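Local coordinates for phosphoribosylaminoimidazole-succinocarboxamide synthase (Pyrococcus horikoshii, PDB 4O82), which catalyses the ATP-dependent joining of L-aspartate to 5-amino-1-(5-phospho-D-ribosyl)imidazole-4-carboxylate, giving the succinocarboxamide intermediate of de novo purine biosynthesis, at residues D173-F178 with P194-F199; P87-V92 with E118-N123. All coordinates share one frame; numbering follows the deposited sequence.

Interaction 1 (D173-F178 with P194-F199); sequences DFKLEF and PDTCRF. With AMP (adenosine monophosphate), chain I; ADP (adenosine-5'-diphosphate), chain J.
Asp173 and Arg198 meet where strands 169-180 and 197-201 run antiparallel in the central sheet of the SAICAR synthetase fold. The close apolar packing lies on the face of Phe174 and Cys197, a non-hydrogen-bonded pair with CA atoms only 3.9 Å apart. Phe174 CB rests against Cys197 CB at 3.6 Å, while the Phe174 ring, its CG set between backbone N and carbonyl carbon (chi1 67°), leads off toward helix 143-165. The opposite face is equally buried but polar, and there AMP rather than solvent lies beside the strands. The extended chain of Arg198 crosses Asp173, and NH1 meets the syn side of Asp173 OD2 at 3.0 Å in a salt bridge, with carboxylate and guanidinium planes 80° apart. NH1 also donates to AMP O2P, again within the guanidinium plane, while Arg198 NE pairs with Asp211. A leucine in place of Arg198 would probably leave the AMP phosphate and the carboxylates of Asp173 and Asp211 without their shared cation. Farther along, Lys175 lays its aliphatic chain against the adenine and turns NZ to Glu177 OE2 and to Asp190. Backbone bonds join the strands on both flanks of the Phe174–Cys197 pair: Arg198 N reaches Asp173 O at 2.8 Å, and Lys175 N donates to Thr196 O, 2.9 Å away.

Interaction 2 (P87-V92 with E118-N123); sequences PLEVVV and ELYYKN. With CD (cadmium ion), chain F; AMP (adenosine monophosphate), chain I; ADP (adenosine-5'-diphosphate), chain J.
With CG anti to its carbonyl carbon (chi1 -64°) and the chain extended beyond, Glu89 passes beside Tyr120 CB and carries its carboxylate out to a cadmium ion; Tyr120, turned alike (chi1 -69°), sends its ring off at roughly a right angle to the Glu89 chain, to Val91. Glu89 OE1 binds the cadmium at 2.2 Å, and AMP N7 is a second ligand of the same ion. OE2 of that carboxylate lies 2.9 Å from AMP N6, so metal and adenine amino group are met by different oxygens. The Tyr120 ring has Glu89 O at its edge, in plane, and its CE2 meets Val91 CG2 at 3.7 Å where the two side chains cross. Its hydroxyl donates to Glu118 OE1 from above the carboxylate plane, and this oxygen also pairs with Arg93, which is itself bonded to AMP. Thus Tyr120 and Arg93 together restrain Glu118, while the other methyl of Val91, CG1, packs on AMP C5' at 3.8 Å. On the reverse face Val90 CG2 and Leu119 CD2 lie side by side. At the far end Lys122 N donates to Pro87 O, and Lys122 NZ finds its strong partner in Glu177. Paired backbone bonds between Glu89 and Tyr120, and between Val91 and Glu118, fix the register of a regular antiparallel strand pair, one face packed, through Val90, on helix 143-165 and, through Leu119, on strand 130-131, the other lining a nucleotide site, consistent with an ATP-binding SAICAR synthetase.

In the fold
Four strands follow in the order 111-121, 84-93, 169-180, 197-201; interaction 2 joins the first two and interaction 1 the last two. The centres are 11 Å apart, yet the backbones are directly joined, with Leu176 N 2.7 Å from Val90 O and Phe174 N 2.9 Å from Val92 O, both probable hydrogen bonds. AMP spans the polar face of both: Arg198 of interaction 1 holds the phosphate and Lys175 lies along the adenine, which interaction 2 reaches through cadmium. ADP sits at the other end, where Glu177 OE1 accepts a hydrogen bond from ADP O2' at 2.7 Å and Glu177 OE2 links Lys175 of interaction 1 to Lys122 of interaction 2.

Interaction 1 (D173-F178 with P194-F199)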
ATOM      1  N   ASP A 173      -1.930  11.450  -8.676  1.00 23.03           N
ATOM      2  CA  ASP A 173      -0.978  11.049  -9.701  1.00 23.81           C
ATOM      3  C   ASP A 173       0.308  11.807  -9.406  1.00 25.58           C
ATOM      4  O   ASP A 173       0.319  12.691  -8.518  1.00 25.85           O
ATOM      5  CB  ASP A 173      -1.502  11.324 -11.126  1.00 24.02           C
ATOM      6  CG  ASP A 173      -1.980  12.755 -11.313  1.00 24.10           C
ATOM      7  OD1 ASP A 173      -1.243  13.690 -10.965  1.00 23.46           O
ATOM      8  OD2 ASP A 173      -3.101  12.955 -11.794  1.00 25.84           O
ATOM      9  N   PHE A 174       1.378  11.445 -10.113  1.00 24.02           N
ATOM     10  CA  PHE A 174       2.662  12.107  -9.970  1.00 25.12           C
ATOM     11  C   PHE A 174       3.627  11.725 -11.093  1.00 24.08           C
ATOM     12  O   PHE A 174       3.409  10.730 -11.770  1.00 24.52           O
ATOM     13  CB  PHE A 174       3.270  11.872  -8.570  1.00 24.96           C
ATOM     14  CG  PHE A 174       3.673  10.459  -8.290  1.00 24.87           C
ATOM     15  CD1 PHE A 174       5.010  10.115  -8.225  1.00 26.64           C
ATOM     16  CD2 PHE A 174       2.720   9.474  -8.071  1.00 25.96           C
ATOM     17  CE1 PHE A 174       5.400   8.804  -7.958  1.00 26.77           C
ATOM     18  CE2 PHE A 174       3.107   8.171  -7.828  1.00 27.00           C
ATOM     19  CZ  PHE A 174       4.447   7.830  -7.775  1.00 25.19           C
ATOM     20  N   LYS A 175       4.669  12.538 -11.290  1.00 23.71           N
ATOM     21  CA  LYS A 175       5.650  12.330 -12.356  1.00 25.27           C
ATOM     22  C   LYS A 175       7.019  12.062 -11.743  1.00 26.31           C
ATOM     23  O   LYS A 175       7.418  12.736 -10.828  1.00 26.46           O
ATOM     24  CB  LYS A 175       5.763  13.548 -13.287  1.00 24.34           C
ATOM     25  CG  LYS A 175       6.909  13.450 -14.305  1.00 24.37           C
ATOM     26  CD  LYS A 175       7.719  14.727 -14.540  1.00 27.28           C
ATOM     27  CE  LYS A 175       8.157  15.483 -13.294  1.00 26.07           C
ATOM     28  NZ  LYS A 175       9.568  15.924 -13.390  1.00 28.63           N
ATOM     29  N   LEU A 176       7.725  11.075 -12.274  1.00 26.99           N
ATOM     30  CA  LEU A 176       9.083  10.783 -11.820  1.00 26.07           C
ATOM     31  C   LEU A 176      10.027  10.825 -13.000  1.00 25.27           C
ATOM     32  O   LEU A 176       9.605  10.713 -14.161  1.00 26.13           O
ATOM     33  CB  LEU A 176       9.166   9.404 -11.154  1.00 25.87           C
ATOM     34  CG  LEU A 176       8.318   9.048  -9.936  1.00 27.39           C
ATOM     35  CD1 LEU A 176       8.399   7.545  -9.698  1.00 26.90           C
ATOM     36  CD2 LEU A 176       8.760   9.845  -8.700  1.00 28.80           C
ATOM     37  N   GLU A 177      11.299  11.012 -12.683  1.00 23.70           N
ATOM     38  CA  GLU A 177      12.368  10.944 -13.638  1.00 25.56           C
ATOM     39  C   GLU A 177      13.444  10.021 -13.065  1.00 26.20           C
ATOM     40  O   GLU A 177      13.580   9.903 -11.834  1.00 21.41           O
ATOM     41  CB  GLU A 177      12.925  12.346 -13.936  1.00 24.73           C
ATOM     42  CG  GLU A 177      11.814  13.334 -14.304  1.00 24.62           C
ATOM     43  CD  GLU A 177      12.301  14.633 -14.922  1.00 24.98           C
ATOM     44  OE1 GLU A 177      13.516  14.795 -15.197  1.00 23.52           O
ATOM     45  OE2 GLU A 177      11.442  15.506 -15.140  1.00 26.67           O
ATOM     46  N   PHE A 178      14.174   9.388 -13.990  1.00 24.89           N
ATOM     47  CA  PHE A 178      15.170   8.362 -13.699  1.00 27.11           C
ATOM     48  C   PHE A 178      16.422   8.575 -14.534  1.00 25.90           C
ATOM     49  O   PHE A 178      16.368   9.147 -15.628  1.00 25.81           O
ATOM     50  CB  PHE A 178      14.607   6.961 -14.021  1.00 27.51           C
ATOM     51  CG  PHE A 178      13.514   6.500 -13.085  1.00 28.68           C
ATOM     52  CD1 PHE A 178      13.829   5.828 -11.900  1.00 27.50           C
ATOM     53  CD2 PHE A 178      12.162   6.722 -13.393  1.00 28.95           C
ATOM     54  CE1 PHE A 178      12.836   5.374 -11.059  1.00 27.35           C
ATOM     55  CE2 PHE A 178      11.155   6.272 -12.533  1.00 28.68           C
ATOM     56  CZ  PHE A 178      11.499   5.600 -11.363  1.00 27.78           C
ATOM     57  N   PRO A 194       4.865  19.070  -4.360  1.00 24.73           N
ATOM     58  CA  PRO A 194       3.540  19.423  -4.866  1.00 24.23           C
ATOM     59  C   PRO A 194       3.597  20.069  -6.262  1.00 24.27           C
ATOM     60  O   PRO A 194       2.561  20.323  -6.849  1.00 25.57           O
ATOM     61  CB  PRO A 194       3.018  20.435  -3.837  1.00 24.53           C
ATOM     62  CG  PRO A 194       3.868  20.269  -2.624  1.00 24.09           C
ATOM     63  CD  PRO A 194       5.204  19.799  -3.126  1.00 26.06           C
ATOM     64  N   ASP A 195       4.791  20.338  -6.776  1.00 24.19           N
ATOM     65  CA  ASP A 195       4.968  20.731  -8.170  1.00 25.10           C
ATOM     66  C   ASP A 195       4.812  19.553  -9.144  1.00 25.24           C
ATOM     67  O   ASP A 195       4.415  19.728 -10.304  1.00 24.87           O
ATOM     68  CB  ASP A 195       6.345  21.384  -8.367  1.00 26.36           C
ATOM     69  CG  ASP A 195       6.352  22.866  -8.015  1.00 28.06           C
ATOM     70  OD1 ASP A 195       7.305  23.563  -8.403  1.00 30.27           O
ATOM     71  OD2 ASP A 195       5.397  23.345  -7.366  1.00 28.68           O
ATOM     72  N   THR A 196       5.135  18.354  -8.667  1.00 25.35           N
ATOM     73  CA  THR A 196       5.220  17.186  -9.536  1.00 23.29           C
ATOM     74  C   THR A 196       4.263  16.040  -9.173  1.00 22.50           C
ATOM     75  O   THR A 196       4.368  14.952  -9.729  1.00 20.96           O
ATOM     76  CB  THR A 196       6.654  16.652  -9.567  1.00 21.97           C
ATOM     77  OG1 THR A 196       7.022  16.262  -8.254  1.00 21.34           O
ATOM     78  CG2 THR A 196       7.625  17.742 -10.101  1.00 24.13           C
ATOM     79  N   CYS A 197       3.347  16.304  -8.244  1.00 23.01           N
ATOM     80  CA  CYS A 197       2.293  15.356  -7.844  1.00 25.10           C
ATOM     81  C   CYS A 197       0.977  16.092  -7.700  1.00 25.77           C
ATOM     82  O   CYS A 197       0.959  17.298  -7.434  1.00 25.87           O
ATOM     83  CB  CYS A 197       2.558  14.732  -6.459  1.00 24.27           C
ATOM     84  SG  CYS A 197       4.250  14.301  -6.031  1.00 27.49           S
ATOM     85  N   ARG A 198      -0.120  15.355  -7.848  1.00 24.94           N
ATOM     86  CA  ARG A 198      -1.412  15.837  -7.431  1.00 23.26           C
ATOM     87  C   ARG A 198      -1.746  15.227  -6.074  1.00 23.28           C
ATOM     88  O   ARG A 198      -1.886  13.994  -5.937  1.00 20.96           O
ATOM     89  CB  ARG A 198      -2.506  15.530  -8.454  1.00 24.81           C
ATOM     90  CG  ARG A 198      -2.449  16.369  -9.729  1.00 25.73           C
ATOM     91  CD  ARG A 198      -3.742  16.270 -10.550  1.00 26.25           C
ATOM     92  NE  ARG A 198      -3.702  17.172 -11.707  1.00 26.82           N
ATOM     93  CZ  ARG A 198      -3.309  16.813 -12.939  1.00 30.41           C
ATOM     94  NH1 ARG A 198      -2.951  15.561 -13.230  1.00 25.79           N
ATOM     95  NH2 ARG A 198      -3.285  17.726 -13.903  1.00 33.54           N
ATOM     96  N   PHE A 199      -1.850  16.108  -5.078  1.00 22.27           N
ATOM     97  CA  PHE A 199      -2.293  15.760  -3.741  1.00 24.75           C
ATOM     98  C   PHE A 199      -3.660  16.375  -3.526  1.00 25.28           C
ATOM     99  O   PHE A 199      -3.849  17.589  -3.753  1.00 25.11           O
ATOM    100  CB  PHE A 199      -1.354  16.314  -2.663  1.00 23.36           C
ATOM    101  CG  PHE A 199       0.092  15.913  -2.807  1.00 24.23           C
ATOM    102  CD1 PHE A 199       0.463  14.580  -2.975  1.00 23.34           C
ATOM    103  CD2 PHE A 199       1.107  16.880  -2.703  1.00 24.58           C
ATOM    104  CE1 PHE A 199       1.802  14.228  -3.061  1.00 22.99           C
ATOM    105  CE2 PHE A 199       2.443  16.530  -2.782  1.00 23.76           C
ATOM    106  CZ  PHE A 199       2.790  15.199  -2.962  1.00 24.30           C
TER
HETATM  107  P   AMP I 307      -1.251  15.404 -16.416  1.00 38.56           P
HETATM  108  O1P AMP I 307      -0.694  14.468 -17.468  1.00 34.98           O
HETATM  109  O2P AMP I 307      -2.686  15.153 -16.016  1.00 34.95           O
HETATM  110  O3P AMP I 307      -1.051  16.881 -16.631  1.00 39.42           O
HETATM  111  O5' AMP I 307      -0.235  15.148 -15.159  1.00 40.15           O
HETATM  112  C5' AMP I 307      -0.108  13.956 -14.359  1.00 37.57           C
HETATM  113  C4' AMP I 307       0.812  14.167 -13.145  1.00 39.21           C
HETATM  114  O4' AMP I 307       2.167  14.288 -13.563  1.00 41.40           O
HETATM  115  C3' AMP I 307       0.555  15.423 -12.307  1.00 39.96           C
HETATM  116  O3' AMP I 307       0.862  15.111 -10.957  1.00 39.47           O
HETATM  117  C2' AMP I 307       1.570  16.438 -12.770  1.00 41.28           C
HETATM  118  O2' AMP I 307       1.924  17.385 -11.748  1.00 42.28           O
HETATM  119  C1' AMP I 307       2.733  15.532 -13.150  1.00 40.44           C
HETATM  120  N9  AMP I 307       3.502  16.099 -14.273  1.00 42.06           N
HETATM  121  C8  AMP I 307       3.339  15.796 -15.573  1.00 41.83           C
HETATM  122  N7  AMP I 307       4.225  16.480 -16.341  1.00 41.52           N
HETATM  123  C5  AMP I 307       4.968  17.245 -15.532  1.00 41.64           C
HETATM  124  C6  AMP I 307       6.075  18.215 -15.685  1.00 40.18           C
HETATM  125  N6  AMP I 307       6.575  18.521 -16.909  1.00 37.09           N
HETATM  126  N1  AMP I 307       6.568  18.779 -14.550  1.00 39.83           N
HETATM  127  C2  AMP I 307       6.095  18.492 -13.327  1.00 39.47           C
HETATM  128  N3  AMP I 307       5.089  17.624 -13.123  1.00 42.59           N
HETATM  129  C4  AMP I 307       4.497  16.980 -14.160  1.00 42.51           C
HETATM  130  PB  ADP J 308      13.361  21.678 -16.601  0.70 38.48           P
HETATM  131  O1B ADP J 308      12.392  20.518 -16.613  0.70 37.94           O
HETATM  132  O2B ADP J 308      12.932  22.883 -17.418  0.70 39.00           O
HETATM  133  O3B ADP J 308      14.782  21.221 -16.770  0.70 38.24           O
HETATM  134  PA  ADP J 308      13.990  21.871 -13.748  0.70 36.14           P
HETATM  135  O1A ADP J 308      14.149  23.156 -12.973  0.70 36.55           O
HETATM  136  O2A ADP J 308      13.143  20.760 -13.183  0.70 35.10           O
HETATM  137  O3A ADP J 308      13.317  22.367 -15.133  0.70 38.69           O
HETATM  138  O5' ADP J 308      15.462  21.318 -14.092  0.70 36.09           O
HETATM  139  C5' ADP J 308      15.968  20.066 -13.631  0.70 30.35           C
HETATM  140  C4' ADP J 308      16.679  19.378 -14.786  0.70 29.04           C
HETATM  141  O4' ADP J 308      17.782  18.579 -14.339  0.70 27.45           O
HETATM  142  C3' ADP J 308      15.748  18.422 -15.500  0.70 28.83           C
HETATM  143  O3' ADP J 308      16.168  18.426 -16.860  0.70 31.63           O
HETATM  144  C2' ADP J 308      16.075  17.071 -14.917  0.70 27.94           C
HETATM  145  O2' ADP J 308      15.835  16.000 -15.823  0.70 26.83           O
HETATM  146  C1' ADP J 308      17.555  17.205 -14.649  0.70 26.64           C
HETATM  147  N9  ADP J 308      17.950  16.375 -13.499  0.70 24.52           N
HETATM  148  C8  ADP J 308      17.248  16.174 -12.374  0.70 23.96           C
HETATM  149  N7  ADP J 308      17.924  15.366 -11.536  0.70 23.64           N
HETATM  150  C5  ADP J 308      19.099  15.060 -12.129  0.70 24.20           C
HETATM  151  C6  ADP J 308      20.295  14.248 -11.817  0.70 23.24           C
HETATM  152  N6  ADP J 308      20.397  13.583 -10.657  0.70 22.67           N
HETATM  153  N1  ADP J 308      21.288  14.178 -12.731  0.70 24.75           N
HETATM  154  C2  ADP J 308      21.234  14.832 -13.909  0.70 24.61           C
HETATM  155  N3  ADP J 308      20.171  15.584 -14.258  0.70 24.81           N
HETATM  156  C4  ADP J 308      19.100  15.723 -13.432  0.70 23.99           C

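Interaction 2 (P87-V92 with E118-N123)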
ATOM      1  N   PRO A  87      15.316  10.055 -21.048  1.00 27.82           N
ATOM      2  CA  PRO A  87      14.575  11.184 -21.622  1.00 27.82           C
ATOM      3  C   PRO A  87      13.059  10.989 -21.454  1.00 29.04           C
ATOM      4  O   PRO A  87      12.293  11.112 -22.404  1.00 26.26           O
ATOM      5  CB  PRO A  87      15.007  11.179 -23.091  1.00 29.12           C
ATOM      6  CG  PRO A  87      15.383   9.745 -23.371  1.00 29.70           C
ATOM      7  CD  PRO A  87      15.904   9.181 -22.081  1.00 27.62           C
ATOM      8  N   LEU A  88      12.663  10.709 -20.210  1.00 29.78           N
ATOM      9  CA  LEU A  88      11.320  10.284 -19.855  1.00 29.90           C
ATOM     10  C   LEU A  88      10.725  11.055 -18.678  1.00 29.34           C
ATOM     11  O   LEU A  88      11.439  11.431 -17.738  1.00 29.65           O
ATOM     12  CB  LEU A  88      11.328   8.803 -19.477  1.00 30.21           C
ATOM     13  CG  LEU A  88      11.738   7.730 -20.498  1.00 32.78           C
ATOM     14  CD1 LEU A  88      11.803   6.381 -19.808  1.00 29.19           C
ATOM     15  CD2 LEU A  88      10.781   7.695 -21.696  1.00 33.50           C
ATOM     16  N   GLU A  89       9.420  11.290 -18.765  1.00 29.46           N
ATOM     17  CA  GLU A  89       8.568  11.519 -17.594  1.00 30.48           C
ATOM     18  C   GLU A  89       7.807  10.243 -17.383  1.00 28.58           C
ATOM     19  O   GLU A  89       7.130   9.763 -18.303  1.00 27.41           O
ATOM     20  CB  GLU A  89       7.532  12.601 -17.845  1.00 32.97           C
ATOM     21  CG  GLU A  89       8.091  13.975 -18.108  1.00 39.47           C
ATOM     22  CD  GLU A  89       7.001  14.949 -18.505  1.00 47.66           C
ATOM     23  OE1 GLU A  89       5.862  14.492 -18.802  1.00 50.54           O
ATOM     24  OE2 GLU A  89       7.290  16.166 -18.525  1.00 49.98           O
ATOM     25  N   VAL A  90       7.928   9.684 -16.180  1.00 27.26           N
ATOM     26  CA  VAL A  90       7.236   8.454 -15.829  1.00 25.89           C
ATOM     27  C   VAL A  90       6.109   8.841 -14.885  1.00 25.96           C
ATOM     28  O   VAL A  90       6.346   9.251 -13.738  1.00 27.10           O
ATOM     29  CB  VAL A  90       8.200   7.424 -15.213  1.00 26.80           C
ATOM     30  CG1 VAL A  90       7.463   6.159 -14.811  1.00 27.20           C
ATOM     31  CG2 VAL A  90       9.356   7.121 -16.180  1.00 25.61           C
ATOM     32  N   VAL A  91       4.883   8.727 -15.387  1.00 24.58           N
ATOM     33  CA  VAL A  91       3.712   9.148 -14.649  1.00 25.01           C
ATOM     34  C   VAL A  91       2.950   7.961 -14.078  1.00 25.27           C
ATOM     35  O   VAL A  91       2.643   7.020 -14.796  1.00 25.87           O
ATOM     36  CB  VAL A  91       2.801  10.093 -15.493  1.00 26.14           C
ATOM     37  CG1 VAL A  91       1.561  10.505 -14.714  1.00 23.36           C
ATOM     38  CG2 VAL A  91       3.572  11.357 -15.914  1.00 25.14           C
ATOM     39  N   VAL A  92       2.673   8.004 -12.773  1.00 23.60           N
ATOM     40  CA  VAL A  92       1.852   7.001 -12.115  1.00 21.37           C
ATOM     41  C   VAL A  92       0.578   7.651 -11.589  1.00 21.08           C
ATOM     42  O   VAL A  92       0.636   8.726 -10.977  1.00 17.67           O
ATOM     43  CB  VAL A  92       2.553   6.311 -10.917  1.00 22.24           C
ATOM     44  CG1 VAL A  92       1.688   5.155 -10.413  1.00 20.20           C
ATOM     45  CG2 VAL A  92       3.942   5.822 -11.289  1.00 22.07           C
ATOM     46  N   GLU A 118       2.155   5.775 -17.174  1.00 23.31           N
ATOM     47  CA  GLU A 118       2.343   6.321 -18.513  1.00 23.72           C
ATOM     48  C   GLU A 118       3.761   6.838 -18.671  1.00 24.65           C
ATOM     49  O   GLU A 118       4.349   7.385 -17.722  1.00 23.80           O
ATOM     50  CB  GLU A 118       1.359   7.451 -18.784  1.00 23.06           C
ATOM     51  CG  GLU A 118      -0.095   7.078 -18.549  1.00 24.71           C
ATOM     52  CD  GLU A 118      -0.998   8.299 -18.435  1.00 25.66           C
ATOM     53  OE1 GLU A 118      -0.506   9.422 -18.091  1.00 24.71           O
ATOM     54  OE2 GLU A 118      -2.211   8.123 -18.657  1.00 24.71           O
ATOM     55  N   LEU A 119       4.285   6.672 -19.887  1.00 24.41           N
ATOM     56  CA  LEU A 119       5.588   7.179 -20.294  1.00 22.92           C
ATOM     57  C   LEU A 119       5.372   8.321 -21.252  1.00 23.77           C
ATOM     58  O   LEU A 119       4.545   8.228 -22.157  1.00 23.03           O
ATOM     59  CB  LEU A 119       6.394   6.115 -21.023  1.00 21.34           C
ATOM     60  CG  LEU A 119       6.567   4.755 -20.372  1.00 20.96           C
ATOM     61  CD1 LEU A 119       7.217   3.830 -21.362  1.00 21.45           C
ATOM     62  CD2 LEU A 119       7.417   4.886 -19.115  1.00 22.49           C
ATOM     63  N   TYR A 120       6.136   9.386 -21.048  1.00 22.55           N
ATOM     64  CA  TYR A 120       6.119  10.526 -21.914  1.00 24.53           C
ATOM     65  C   TYR A 120       7.532  10.814 -22.329  1.00 26.62           C
ATOM     66  O   TYR A 120       8.462  10.694 -21.514  1.00 28.46           O
ATOM     67  CB  TYR A 120       5.584  11.742 -21.182  1.00 24.95           C
ATOM     68  CG  TYR A 120       4.134  11.651 -20.855  1.00 24.30           C
ATOM     69  CD1 TYR A 120       3.184  12.228 -21.689  1.00 23.68           C
ATOM     70  CD2 TYR A 120       3.702  10.962 -19.704  1.00 24.91           C
ATOM     71  CE1 TYR A 120       1.826  12.141 -21.380  1.00 25.35           C
ATOM     72  CE2 TYR A 120       2.354  10.863 -19.393  1.00 23.03           C
ATOM     73  CZ  TYR A 120       1.430  11.469 -20.222  1.00 22.98           C
ATOM     74  OH  TYR A 120       0.115  11.348 -19.937  1.00 23.12           O
ATOM     75  N   TYR A 121       7.686  11.229 -23.584  1.00 26.95           N
ATOM     76  CA  TYR A 121       8.978  11.632 -24.118  1.00 29.25           C
ATOM     77  C   TYR A 121       9.312  13.062 -23.658  1.00 30.55           C
ATOM     78  O   TYR A 121       8.586  14.016 -23.943  1.00 27.80           O
ATOM     79  CB  TYR A 121       8.983  11.496 -25.644  1.00 29.82           C
ATOM     80  CG  TYR A 121      10.207  12.032 -26.354  1.00 32.37           C
ATOM     81  CD1 TYR A 121      11.494  11.911 -25.803  1.00 34.53           C
ATOM     82  CD2 TYR A 121      10.081  12.627 -27.602  1.00 33.59           C
ATOM     83  CE1 TYR A 121      12.606  12.398 -26.469  1.00 35.78           C
ATOM     84  CE2 TYR A 121      11.184  13.106 -28.278  1.00 36.42           C
ATOM     85  CZ  TYR A 121      12.440  12.986 -27.711  1.00 35.97           C
ATOM     86  OH  TYR A 121      13.521  13.471 -28.394  1.00 39.41           O
ATOM     87  N   LYS A 122      10.407  13.197 -22.914  1.00 31.54           N
ATOM     88  CA  LYS A 122      10.810  14.506 -22.413  1.00 34.45           C
ATOM     89  C   LYS A 122      11.348  15.335 -23.569  1.00 33.95           C
ATOM     90  O   LYS A 122      12.445  15.068 -24.062  1.00 36.60           O
ATOM     91  CB  LYS A 122      11.838  14.353 -21.297  1.00 35.72           C
ATOM     92  CG  LYS A 122      11.651  15.336 -20.150  1.00 40.95           C
ATOM     93  CD  LYS A 122      12.709  15.129 -19.063  1.00 39.03           C
ATOM     94  CE  LYS A 122      13.054  16.437 -18.372  1.00 40.70           C
ATOM     95  NZ  LYS A 122      11.842  17.072 -17.779  1.00 42.84           N
ATOM     96  N   ASN A 123      10.553  16.315 -24.018  1.00 33.61           N
ATOM     97  CA  ASN A 123      10.862  17.115 -25.197  1.00 31.96           C
ATOM     98  C   ASN A 123       9.849  18.226 -25.284  1.00 32.91           C
ATOM     99  O   ASN A 123       8.721  17.987 -25.699  1.00 35.27           O
ATOM    100  CB  ASN A 123      10.824  16.233 -26.469  1.00 32.87           C
ATOM    101  CG  ASN A 123      11.165  16.995 -27.758  1.00 34.75           C
ATOM    102  OD1 ASN A 123      10.460  17.934 -28.186  1.00 32.91           O
ATOM    103  ND2 ASN A 123      12.229  16.551 -28.411  1.00 32.53           N
TER
HETATM  104 CD    CD F 304       4.245  15.988 -18.738  0.60 34.72          CD
HETATM  105  P   AMP I 307      -1.251  15.404 -16.416  1.00 38.56           P
HETATM  106  O1P AMP I 307      -0.694  14.468 -17.468  1.00 34.98           O
HETATM  107  O2P AMP I 307      -2.686  15.153 -16.016  1.00 34.95           O
HETATM  108  O3P AMP I 307      -1.051  16.881 -16.631  1.00 39.42           O
HETATM  109  O5' AMP I 307      -0.235  15.148 -15.159  1.00 40.15           O
HETATM  110  C5' AMP I 307      -0.108  13.956 -14.359  1.00 37.57           C
HETATM  111  C4' AMP I 307       0.812  14.167 -13.145  1.00 39.21           C
HETATM  112  O4' AMP I 307       2.167  14.288 -13.563  1.00 41.40           O
HETATM  113  C3' AMP I 307       0.555  15.423 -12.307  1.00 39.96           C
HETATM  114  O3' AMP I 307       0.862  15.111 -10.957  1.00 39.47           O
HETATM  115  C2' AMP I 307       1.570  16.438 -12.770  1.00 41.28           C
HETATM  116  O2' AMP I 307       1.924  17.385 -11.748  1.00 42.28           O
HETATM  117  C1' AMP I 307       2.733  15.532 -13.150  1.00 40.44           C
HETATM  118  N9  AMP I 307       3.502  16.099 -14.273  1.00 42.06           N
HETATM  119  C8  AMP I 307       3.339  15.796 -15.573  1.00 41.83           C
HETATM  120  N7  AMP I 307       4.225  16.480 -16.341  1.00 41.52           N
HETATM  121  C5  AMP I 307       4.968  17.245 -15.532  1.00 41.64           C
HETATM  122  C6  AMP I 307       6.075  18.215 -15.685  1.00 40.18           C
HETATM  123  N6  AMP I 307       6.575  18.521 -16.909  1.00 37.09           N
HETATM  124  N1  AMP I 307       6.568  18.779 -14.550  1.00 39.83           N
HETATM  125  C2  AMP I 307       6.095  18.492 -13.327  1.00 39.47           C
HETATM  126  N3  AMP I 307       5.089  17.624 -13.123  1.00 42.59           N
HETATM  127  C4  AMP I 307       4.497  16.980 -14.160  1.00 42.51           C
HETATM  128  PB  ADP J 308      13.361  21.678 -16.601  0.70 38.48           P
HETATM  129  O1B ADP J 308      12.392  20.518 -16.613  0.70 37.94           O
HETATM  130  O2B ADP J 308      12.932  22.883 -17.418  0.70 39.00           O
HETATM  131  O3B ADP J 308      14.782  21.221 -16.770  0.70 38.24           O
HETATM  132  PA  ADP J 308      13.990  21.871 -13.748  0.70 36.14           P
HETATM  133  O1A ADP J 308      14.149  23.156 -12.973  0.70 36.55           O
HETATM  134  O2A ADP J 308      13.143  20.760 -13.183  0.70 35.10           O
HETATM  135  O3A ADP J 308      13.317  22.367 -15.133  0.70 38.69           O
HETATM  136  O5' ADP J 308      15.462  21.318 -14.092  0.70 36.09           O
HETATM  137  C5' ADP J 308      15.968  20.066 -13.631  0.70 30.35           C
HETATM  138  C4' ADP J 308      16.679  19.378 -14.786  0.70 29.04           C
HETATM  139  O4' ADP J 308      17.782  18.579 -14.339  0.70 27.45           O
HETATM  140  C3' ADP J 308      15.748  18.422 -15.500  0.70 28.83           C
HETATM  141  O3' ADP J 308      16.168  18.426 -16.860  0.70 31.63           O
HETATM  142  C2' ADP J 308      16.075  17.071 -14.917  0.70 27.94           C
HETATM  143  O2' ADP J 308      15.835  16.000 -15.823  0.70 26.83           O
HETATM  144  C1' ADP J 308      17.555  17.205 -14.649  0.70 26.64           C
HETATM  145  N9  ADP J 308      17.950  16.375 -13.499  0.70 24.52           N
HETATM  146  C8  ADP J 308      17.248  16.174 -12.374  0.70 23.96           C
HETATM  147  N7  ADP J 308      17.924  15.366 -11.536  0.70 23.64           N
HETATM  148  C5  ADP J 308      19.099  15.060 -12.129  0.70 24.20           C
HETATM  149  C6  ADP J 308      20.295  14.248 -11.817  0.70 23.24           C
HETATM  150  N6  ADP J 308      20.397  13.583 -10.657  0.70 22.67           N
HETATM  151  N1  ADP J 308      21.288  14.178 -12.731  0.70 24.75           N
HETATM  152  C2  ADP J 308      21.234  14.832 -13.909  0.70 24.61           C
HETATM  153  N3  ADP J 308      20.171  15.584 -14.258  0.70 24.81           N
HETATM  154  C4  ADP J 308      19.100  15.723 -13.432  0.70 23.99           C